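Long-range contacts in nitrogenase molybdenum-iron protein alpha chain (PDB 4WES), which forms, with its beta chain, the nitrogenase component that reduces dinitrogen to ammonium at an iron-molybdenum cofactor: residues A[341-346]-A[479-484]; A[362-367]-A[439-444]. All blocks are in the same frame, centred on the assembly; numbering follows the deposited sequence.

Interaction 1: A[341-346]-A[479-484]; sequences LYVGGS and KQLHSY. With ICS (iron-sulfur-molybdenum cluster with interstitial carbon), chain F; HCA (3-hydroxy-3-carboxy-adipic acid), chain E.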
ATOM      1  N   LEU A 341      18.808  10.102 -30.715  1.00  9.15           N
ATOM      2  CA  LEU A 341      17.348  10.023 -30.828  1.00  9.78           C
ATOM      3  C   LEU A 341      16.932   8.944 -31.790  1.00  9.60           C
ATOM      4  O   LEU A 341      17.352   8.949 -32.942  1.00 11.32           O
ATOM      5  CB  LEU A 341      16.730  11.339 -31.311  1.00 11.68           C
ATOM      6  CG  LEU A 341      17.018  12.580 -30.522  1.00 10.86           C
ATOM      7  CD1 LEU A 341      18.241  13.294 -30.985  1.00 15.22           C
ATOM      8  CD2 LEU A 341      15.845  13.541 -30.606  1.00 12.08           C
ATOM      9  N   TYR A 342      16.023   8.075 -31.349  1.00  8.70           N
ATOM     10  CA  TYR A 342      15.513   7.026 -32.204  1.00  8.53           C
ATOM     11  C   TYR A 342      14.035   6.814 -31.931  1.00  8.30           C
ATOM     12  O   TYR A 342      13.676   6.234 -30.929  1.00  9.50           O
ATOM     13  CB  TYR A 342      16.272   5.694 -32.039  1.00  9.42           C
ATOM     14  CG  TYR A 342      15.799   4.672 -33.038  1.00  8.74           C
ATOM     15  CD1 TYR A 342      16.102   4.834 -34.376  1.00  9.07           C
ATOM     16  CD2 TYR A 342      15.021   3.602 -32.663  1.00  9.87           C
ATOM     17  CE1 TYR A 342      15.650   3.943 -35.329  1.00 10.39           C
ATOM     18  CE2 TYR A 342      14.566   2.692 -33.614  1.00  9.84           C
ATOM     19  CZ  TYR A 342      14.878   2.864 -34.942  1.00  9.69           C
ATOM     20  OH  TYR A 342      14.454   1.964 -35.905  1.00 10.85           O
ATOM     21  N   VAL A 343      13.203   7.333 -32.818  1.00  9.22           N
ATOM     22  CA  VAL A 343      11.745   7.221 -32.668  1.00  8.95           C
ATOM     23  C   VAL A 343      11.158   6.680 -33.977  1.00  9.31           C
ATOM     24  O   VAL A 343      11.860   6.021 -34.737  1.00 10.61           O
ATOM     25  CB  VAL A 343      11.071   8.544 -32.162  1.00  9.38           C
ATOM     26  CG1 VAL A 343       9.950   8.223 -31.216  1.00  9.86           C
ATOM     27  CG2 VAL A 343      12.078   9.430 -31.441  1.00  9.70           C
ATOM     28  N   GLY A 344       9.866   6.850 -34.209  1.00  9.50           N
ATOM     29  CA  GLY A 344       9.227   6.130 -35.291  1.00  9.39           C
ATOM     30  C   GLY A 344       9.344   6.762 -36.664  1.00  8.81           C
ATOM     31  O   GLY A 344       9.917   6.164 -37.604  1.00 10.18           O
ATOM     32  N   GLY A 345       8.763   7.955 -36.805  1.00  8.18           N
ATOM     33  CA  GLY A 345       8.708   8.585 -38.074  1.00  9.01           C
ATOM     34  C   GLY A 345       8.783  10.091 -38.100  1.00  8.53           C
ATOM     35  O   GLY A 345       8.887  10.660 -39.184  1.00  9.75           O
ATOM     36  N   SER A 346       8.725  10.760 -36.941  1.00  8.60           N
ATOM     37  CA  SER A 346       8.743  12.225 -36.888  1.00  8.95           C
ATOM     38  C   SER A 346       9.572  12.768 -35.736  1.00  7.93           C
ATOM     39  O   SER A 346      10.309  13.732 -35.908  1.00  8.76           O
ATOM     40  CB  SER A 346       7.304  12.747 -36.821  1.00 10.20           C
ATOM     41  OG  SER A 346       7.221  14.136 -36.636  1.00 11.60           O
ATOM     42  N   LYS A 479      15.150   8.516 -21.951  1.00  8.10           N
ATOM     43  CA  LYS A 479      13.786   9.020 -21.848  1.00  7.75           C
ATOM     44  C   LYS A 479      13.026   8.656 -23.100  1.00  7.55           C
ATOM     45  O   LYS A 479      13.533   8.746 -24.226  1.00  8.81           O
ATOM     46  CB  LYS A 479      13.776  10.528 -21.582  1.00  9.17           C
ATOM     47  CG  LYS A 479      14.226  10.896 -20.153  1.00  9.72           C
ATOM     48  CD  LYS A 479      13.338  10.314 -19.086  1.00 10.95           C
ATOM     49  CE  LYS A 479      13.622  10.763 -17.668  1.00 10.95           C
ATOM     50  NZ  LYS A 479      12.621  10.170 -16.740  1.00 12.98           N
ATOM     51  N   GLN A 480      11.774   8.248 -22.900  1.00  7.25           N
ATOM     52  CA  GLN A 480      10.909   7.797 -23.981  1.00  7.43           C
ATOM     53  C   GLN A 480      10.294   8.989 -24.740  1.00  7.46           C
ATOM     54  O   GLN A 480       9.620   9.836 -24.156  1.00  8.85           O
ATOM     55  CB  GLN A 480       9.768   6.982 -23.405  1.00  7.34           C
ATOM     56  CG  GLN A 480      10.203   5.716 -22.690  1.00  7.85           C
ATOM     57  CD  GLN A 480       9.019   4.918 -22.217  1.00  7.03           C
ATOM     58  OE1 GLN A 480       8.258   4.362 -23.025  1.00  8.16           O
ATOM     59  NE2 GLN A 480       8.795   4.882 -20.909  1.00  7.87           N
ATOM     60  N   LEU A 481      10.512   9.020 -26.057  1.00  7.62           N
ATOM     61  CA  LEU A 481       9.904  10.063 -26.878  1.00  8.18           C
ATOM     62  C   LEU A 481       8.570   9.659 -27.495  1.00  7.83           C
ATOM     63  O   LEU A 481       7.956  10.492 -28.172  1.00  9.16           O
ATOM     64  CB  LEU A 481      10.870  10.597 -27.940  1.00  9.23           C
ATOM     65  CG  LEU A 481      11.921  11.547 -27.414  1.00 10.12           C
ATOM     66  CD1 LEU A 481      12.797  12.042 -28.561  1.00 11.76           C
ATOM     67  CD2 LEU A 481      11.340  12.741 -26.665  1.00 11.97           C
ATOM     68  N   HIS A 482       8.111   8.426 -27.291  1.00  8.08           N
ATOM     69  CA  HIS A 482       6.767   8.046 -27.693  1.00  7.81           C
ATOM     70  C   HIS A 482       5.787   8.342 -26.548  1.00  7.74           C
ATOM     71  O   HIS A 482       4.900   9.194 -26.652  1.00  8.77           O
ATOM     72  CB  HIS A 482       6.621   6.574 -28.096  1.00  7.98           C
ATOM     73  CG  HIS A 482       7.571   6.022 -29.104  1.00  7.83           C
ATOM     74  ND1 HIS A 482       7.166   5.579 -30.352  1.00  7.66           N
ATOM     75  CD2 HIS A 482       8.882   5.679 -28.979  1.00  8.54           C
ATOM     76  CE1 HIS A 482       8.188   4.977 -30.932  1.00  7.94           C
ATOM     77  NE2 HIS A 482       9.242   5.034 -30.126  1.00  8.52           N
ATOM     78  N   SER A 483       5.965   7.644 -25.435  1.00  7.54           N
ATOM     79  CA  SER A 483       5.060   7.737 -24.303  1.00  7.63           C
ATOM     80  C   SER A 483       5.332   8.888 -23.362  1.00  7.51           C
ATOM     81  O   SER A 483       4.559   9.118 -22.413  1.00  7.80           O
ATOM     82  CB  SER A 483       5.107   6.474 -23.460  1.00  7.91           C
ATOM     83  OG  SER A 483       6.358   6.429 -22.747  1.00  8.08           O
ATOM     84  N   TYR A 484       6.469   9.558 -23.558  1.00  7.17           N
ATOM     85  CA  TYR A 484       6.861  10.667 -22.686  1.00  6.90           C
ATOM     86  C   TYR A 484       7.053  10.234 -21.242  1.00  7.08           C
ATOM     87  O   TYR A 484       6.979  11.044 -20.330  1.00  7.74           O
ATOM     88  CB  TYR A 484       5.898  11.842 -22.761  1.00  7.72           C
ATOM     89  CG  TYR A 484       5.656  12.453 -24.117  1.00  7.75           C
ATOM     90  CD1 TYR A 484       6.569  12.360 -25.151  1.00  8.32           C
ATOM     91  CD2 TYR A 484       4.520  13.230 -24.335  1.00  8.28           C
ATOM     92  CE1 TYR A 484       6.374  13.012 -26.347  1.00  9.06           C
ATOM     93  CE2 TYR A 484       4.316  13.885 -25.536  1.00  9.14           C
ATOM     94  CZ  TYR A 484       5.263  13.804 -26.529  1.00  8.70           C
ATOM     95  OH  TYR A 484       5.143  14.496 -27.732  1.00  9.37           O
TER
HETATM   96 FE1  ICS F 602       3.798  10.469 -36.503  1.00  8.52          FE
HETATM   97 MO1  ICS F 602       5.127   5.907 -31.422  1.00  7.47          MO
HETATM   98 FE2  ICS F 602       3.777   7.892 -35.848  1.00  8.08          FE
HETATM   99 FE3  ICS F 602       3.115   9.733 -34.027  1.00  8.15          FE
HETATM  100 FE4  ICS F 602       5.623   9.538 -34.884  1.00  8.18          FE
HETATM  101 FE5  ICS F 602       6.132   7.826 -33.020  1.00  7.79          FE
HETATM  102 FE6  ICS F 602       4.257   6.226 -33.941  1.00  7.80          FE
HETATM  103 FE7  ICS F 602       3.652   8.013 -32.166  1.00  7.73          FE
HETATM  104  CX  ICS F 602       4.459   8.239 -34.007  1.00  8.35           C
HETATM  105  S1A ICS F 602       5.384   8.900 -37.079  1.00  8.76           S
HETATM  106  S1B ICS F 602       6.330   5.612 -33.405  1.00  7.90           S
HETATM  107  S2A ICS F 602       1.970   9.264 -35.954  1.00  8.61           S
HETATM  108  S2B ICS F 602       3.452   5.691 -35.900  1.00  8.23           S
HETATM  109  S3A ICS F 602       7.609   9.287 -33.898  1.00  8.42           S
HETATM  110  S3B ICS F 602       2.891   5.903 -32.219  1.00  7.64           S
HETATM  111  S4A ICS F 602       4.460  11.485 -34.537  1.00  8.70           S
HETATM  112  S4B ICS F 602       5.476   8.164 -30.906  1.00  7.77           S
HETATM  113  S5A ICS F 602       2.147   9.617 -32.016  1.00  8.36           S
HETATM  114  C1  HCA E 601       3.303   1.662 -32.077  1.00  9.67           C
HETATM  115  C2  HCA E 601       2.941   2.499 -30.847  1.00  8.09           C
HETATM  116  C3  HCA E 601       4.133   3.196 -30.195  1.00  7.43           C
HETATM  117  C4  HCA E 601       4.951   2.245 -29.301  1.00  7.37           C
HETATM  118  C5  HCA E 601       5.948   3.088 -28.486  1.00  8.33           C
HETATM  119  C6  HCA E 601       7.153   2.425 -27.891  1.00  8.30           C
HETATM  120  C7  HCA E 601       3.618   4.337 -29.315  1.00  7.59           C
HETATM  121  O1  HCA E 601       4.336   1.923 -32.707  1.00 10.09           O
HETATM  122  O2  HCA E 601       2.522   0.760 -32.422  1.00 10.56           O
HETATM  123  O3  HCA E 601       7.517   2.789 -26.730  1.00  8.11           O
HETATM  124  O4  HCA E 601       7.766   1.558 -28.553  1.00  8.53           O
HETATM  125  O5  HCA E 601       4.118   5.470 -29.494  1.00  7.33           O
HETATM  126  O6  HCA E 601       2.783   4.082 -28.435  1.00  8.14           O
HETATM  127  O7  HCA E 601       5.004   3.720 -31.187  1.00  7.52           O
HETATM  128  O   HOH W   1      11.878   4.061 -30.437  1.00 12.37           O
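Val343 places its CG1 methyl over the centre of the His482 imidazole, 3.5 Å from the ring centroid and 14° off the ring normal, in a CH-pi contact. The opposite face of the ring is covered by C5 of homocitrate, 3.3 Å above the plane and displaced toward the rim. His482 CG is anti to the carbonyl carbon (chi1 -52°), which starts the ring off beside the backbone N. Held between a methyl and a methylene, the imidazole presents ND1 to the molybdenum, with His482 ND1 at 2.3 Å from MO1, while O5 and O7 of homocitrate bind the same metal. This is the tightly packed half of the contact, and the cluster adds to it: the backbone nitrogens of Gly344 and Gly345 approach its sulfide S3A, with Gly344 N 3.3 Å away. Neither glycine has a side chain to separate the loop from the cluster. Toward residue 341 the packing slackens into ordinary apolar contact. The other methyl of Val343, CG2, meets Leu481 CB at 3.9 Å, the two side chains crossing at about a right angle, and Leu341 CD2 reaches Leu481 CD1 at 4.0 Å. Leu481 also touches Phe462 of strand 460-462. On the looser, water-bridged side, a water lies in the ring plane at the imidazole edge. It accepts from His482 NE2 at 2.8 Å and donates to Tyr342 O at 2.9 Å, joining strand and loop. Arg347 NH1 hydrogen-bonds to Leu481 O. Strand end, glycine loop and metal-bound histidine together form the molybdenum end of the FeMo-cofactor pocket of nitrogenase.

Interaction 2: A[362-367]-A[439-444]; sequences SLVAGF and ILIDDM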
ATOM      1  N   SER A 362      23.064  16.590 -30.438  1.00 11.03           N
ATOM      2  CA  SER A 362      22.500  15.380 -30.993  1.00 11.10           C
ATOM      3  C   SER A 362      23.426  14.756 -32.016  1.00 11.29           C
ATOM      4  O   SER A 362      23.616  15.297 -33.095  1.00 14.56           O
ATOM      5  CB  SER A 362      21.121  15.634 -31.589  1.00 12.51           C
ATOM      6  OG  SER A 362      20.240  16.108 -30.586  1.00 13.65           O
ATOM      7  N   LEU A 363      24.010  13.620 -31.671  1.00 10.63           N
ATOM      8  CA  LEU A 363      25.058  13.009 -32.495  1.00 12.74           C
ATOM      9  C   LEU A 363      24.563  11.924 -33.421  1.00 11.64           C
ATOM     10  O   LEU A 363      25.218  11.618 -34.417  1.00 12.51           O
ATOM     11  CB  LEU A 363      26.117  12.409 -31.570  1.00 16.72           C
ATOM     12  CG  LEU A 363      26.885  13.443 -30.749  1.00 25.40           C
ATOM     13  CD1 LEU A 363      27.978  12.788 -29.914  1.00 29.26           C
ATOM     14  CD2 LEU A 363      27.493  14.468 -31.689  1.00 34.71           C
ATOM     15  N   VAL A 364      23.437  11.306 -33.060  1.00 10.43           N
ATOM     16  CA  VAL A 364      22.908  10.147 -33.754  1.00 10.26           C
ATOM     17  C   VAL A 364      21.394  10.335 -33.822  1.00  9.81           C
ATOM     18  O   VAL A 364      20.783  10.680 -32.805  1.00 10.73           O
ATOM     19  CB  VAL A 364      23.191   8.847 -32.956  1.00 12.18           C
ATOM     20  CG1 VAL A 364      22.528   7.674 -33.648  1.00 14.61           C
ATOM     21  CG2 VAL A 364      24.684   8.626 -32.748  1.00 14.33           C
ATOM     22  N   ALA A 365      20.804  10.090 -34.982  1.00 10.10           N
ATOM     23  CA  ALA A 365      19.354  10.094 -35.089  1.00  9.90           C
ATOM     24  C   ALA A 365      18.908   9.093 -36.115  1.00 10.06           C
ATOM     25  O   ALA A 365      19.616   8.779 -37.075  1.00 12.23           O
ATOM     26  CB  ALA A 365      18.843  11.467 -35.464  1.00 11.36           C
ATOM     27  N   GLY A 366      17.696   8.564 -35.931  1.00  9.75           N
ATOM     28  CA  GLY A 366      17.146   7.637 -36.901  1.00 10.44           C
ATOM     29  C   GLY A 366      15.668   7.481 -36.682  1.00  9.54           C
ATOM     30  O   GLY A 366      15.115   7.922 -35.665  1.00  9.91           O
ATOM     31  N   PHE A 367      15.031   6.808 -37.625  1.00  9.67           N
ATOM     32  CA  PHE A 367      13.636   6.462 -37.557  1.00  9.73           C
ATOM     33  C   PHE A 367      13.428   4.988 -37.763  1.00  9.58           C
ATOM     34  O   PHE A 367      14.159   4.341 -38.531  1.00 10.23           O
ATOM     35  CB  PHE A 367      12.875   7.183 -38.664  1.00  9.72           C
ATOM     36  CG  PHE A 367      12.788   8.679 -38.535  1.00 10.12           C
ATOM     37  CD1 PHE A 367      12.125   9.295 -37.474  1.00 11.00           C
ATOM     38  CD2 PHE A 367      13.321   9.496 -39.540  1.00 10.98           C
ATOM     39  CE1 PHE A 367      11.980  10.676 -37.422  1.00 11.76           C
ATOM     40  CE2 PHE A 367      13.151  10.880 -39.485  1.00 12.17           C
ATOM     41  CZ  PHE A 367      12.495  11.457 -38.424  1.00 11.60           C
ATOM     42  N   ILE A 439      25.501  10.943 -37.488  1.00 11.96           N
ATOM     43  CA  ILE A 439      25.134   9.723 -38.151  1.00 11.98           C
ATOM     44  C   ILE A 439      23.636   9.483 -38.084  1.00 11.30           C
ATOM     45  O   ILE A 439      22.994   9.755 -37.072  1.00 11.66           O
ATOM     46  CB  ILE A 439      25.935   8.525 -37.580  1.00 13.40           C
ATOM     47  CG1 ILE A 439      25.824   7.234 -38.413  1.00 14.09           C
ATOM     48  CG2 ILE A 439      25.625   8.288 -36.117  1.00 15.33           C
ATOM     49  CD1 ILE A 439      26.885   6.223 -38.054  1.00 17.23           C
ATOM     50  N   LEU A 440      23.110   8.953 -39.192  1.00 11.17           N
ATOM     51  CA  LEU A 440      21.725   8.563 -39.288  1.00 11.03           C
ATOM     52  C   LEU A 440      21.657   7.054 -39.435  1.00 11.39           C
ATOM     53  O   LEU A 440      22.408   6.475 -40.212  1.00 12.69           O
ATOM     54  CB  LEU A 440      21.078   9.239 -40.495  1.00 13.09           C
ATOM     55  CG  LEU A 440      20.945  10.756 -40.320  1.00 14.04           C
ATOM     56  CD1 LEU A 440      22.148  11.521 -40.818  1.00 14.24           C
ATOM     57  CD2 LEU A 440      19.642  11.326 -40.851  1.00 19.14           C
ATOM     58  N   ILE A 441      20.720   6.442 -38.688  1.00 10.63           N
ATOM     59  CA  ILE A 441      20.549   4.987 -38.730  1.00 10.80           C
ATOM     60  C   ILE A 441      19.058   4.660 -38.897  1.00 11.05           C
ATOM     61  O   ILE A 441      18.249   4.835 -37.979  1.00 12.28           O
ATOM     62  CB  ILE A 441      21.070   4.289 -37.456  1.00 11.03           C
ATOM     63  CG1 ILE A 441      22.534   4.669 -37.159  1.00 13.30           C
ATOM     64  CG2 ILE A 441      20.904   2.789 -37.627  1.00 12.05           C
ATOM     65  CD1 ILE A 441      23.030   4.147 -35.823  1.00 13.52           C
ATOM     66  N   ASP A 442      18.698   4.160 -40.063  1.00 10.10           N
ATOM     67  CA  ASP A 442      17.335   3.745 -40.360  1.00 10.36           C
ATOM     68  C   ASP A 442      17.110   2.323 -39.860  1.00  9.73           C
ATOM     69  O   ASP A 442      17.930   1.431 -40.075  1.00 10.92           O
ATOM     70  CB  ASP A 442      17.070   3.842 -41.861  1.00 10.31           C
ATOM     71  CG  ASP A 442      15.699   3.378 -42.249  1.00 10.35           C
ATOM     72  OD1 ASP A 442      14.742   4.104 -41.894  1.00 10.56           O
ATOM     73  OD2 ASP A 442      15.591   2.301 -42.870  1.00 11.27           O
ATOM     74  N   ASP A 443      15.958   2.099 -39.216  1.00  9.37           N
ATOM     75  CA  ASP A 443      15.619   0.793 -38.644  1.00  9.58           C
ATOM     76  C   ASP A 443      16.772   0.299 -37.763  1.00  9.50           C
ATOM     77  O   ASP A 443      17.217  -0.847 -37.848  1.00 10.92           O
ATOM     78  CB  ASP A 443      15.241  -0.217 -39.737  1.00 10.29           C
ATOM     79  CG  ASP A 443      14.482  -1.452 -39.229  1.00  9.75           C
ATOM     80  OD1 ASP A 443      14.096  -1.541 -38.044  1.00 10.49           O
ATOM     81  OD2 ASP A 443      14.308  -2.388 -40.077  1.00 10.99           O
ATOM     82  N   MET A 444      17.242   1.159 -36.884  1.00  9.94           N
ATOM     83  CA  MET A 444      18.298   0.804 -35.922  1.00  9.74           C
ATOM     84  C   MET A 444      17.898  -0.390 -35.107  1.00  9.36           C
ATOM     85  O   MET A 444      16.815  -0.404 -34.494  1.00 10.63           O
ATOM     86  CB  MET A 444      18.531   1.986 -34.975  1.00 10.09           C
ATOM     87  CG  MET A 444      19.703   1.748 -34.044  1.00 10.67           C
ATOM     88  SD  MET A 444      19.855   2.986 -32.725  1.00 11.22           S
ATOM     89  CE  MET A 444      18.465   2.584 -31.719  1.00 12.29           C
TER
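Ala365 O is gripped by two consecutive residues of the neighbouring strand: Ile441 N donates to it at 3.0 Å, and Leu440 CA lies 3.1 Å from the same oxygen in a CA-H...O contact. Ile439 O is held in the same way, by Ala365 N at 3.0 Å and by the CA-H of Val364. A longer bond of 3.2 Å from Ile439 N to Leu363 O starts the pairing, and Asp443 N closes it on Phe367 O at 3.0 Å, past the regular part of strand 439-441. The pattern breaks at Ile441 O, a buried carbonyl without a hydrogen-bond partner. Gly366 CA touches it, but Phe367 N stays 3.8 Å from Ile441 O and bonds instead to Tyr375 OH. That hydroxyl also binds Asp442 OD1, while Asp442 OD2 bonds to His24. On one face of the sheet Val364 and Ile439 lie side by side, pointing the same way, their CG2 methyls 3.5 Å apart. With CG1 anti to the backbone N (chi1 -168°), Ile439 has CG2 in the crowded position, from which it meets the Val364 methyl. Val452 of helix 446-456 packs on Val364 and Ile441 on that face, and Met430 of helix 430-433 on Ala365 and Leu440, which share the other. The two short strands run parallel, their directions 26° apart, the usual twist of a beta sheet. Helices packed against both faces of such neighbouring parallel strands are characteristic of the Rossmann-like alpha/beta domains of the nitrogenase component 1 family.

The two contacts, with centres about 12 Å apart, are built on one sheet, in which strands 338-343 and 361-367 are neighbours, and interaction 2 is nested within the chain loop that interaction 1 closes. Leu341 stitches them together: its N lies 2.9 Å from Val364 O and its O lies 3.0 Å from Gly366 N, both probable hydrogen bonds. Tyr342 also packs on the loop after strand 439-441, its OH 3.2 Å from Asp443 CA. Interaction 1 meets the cofactor directly through His482, whereas interaction 2 stands one layer back, the Phe367 side chain lying about 6 Å from the cluster and about 11 Å from homocitrate.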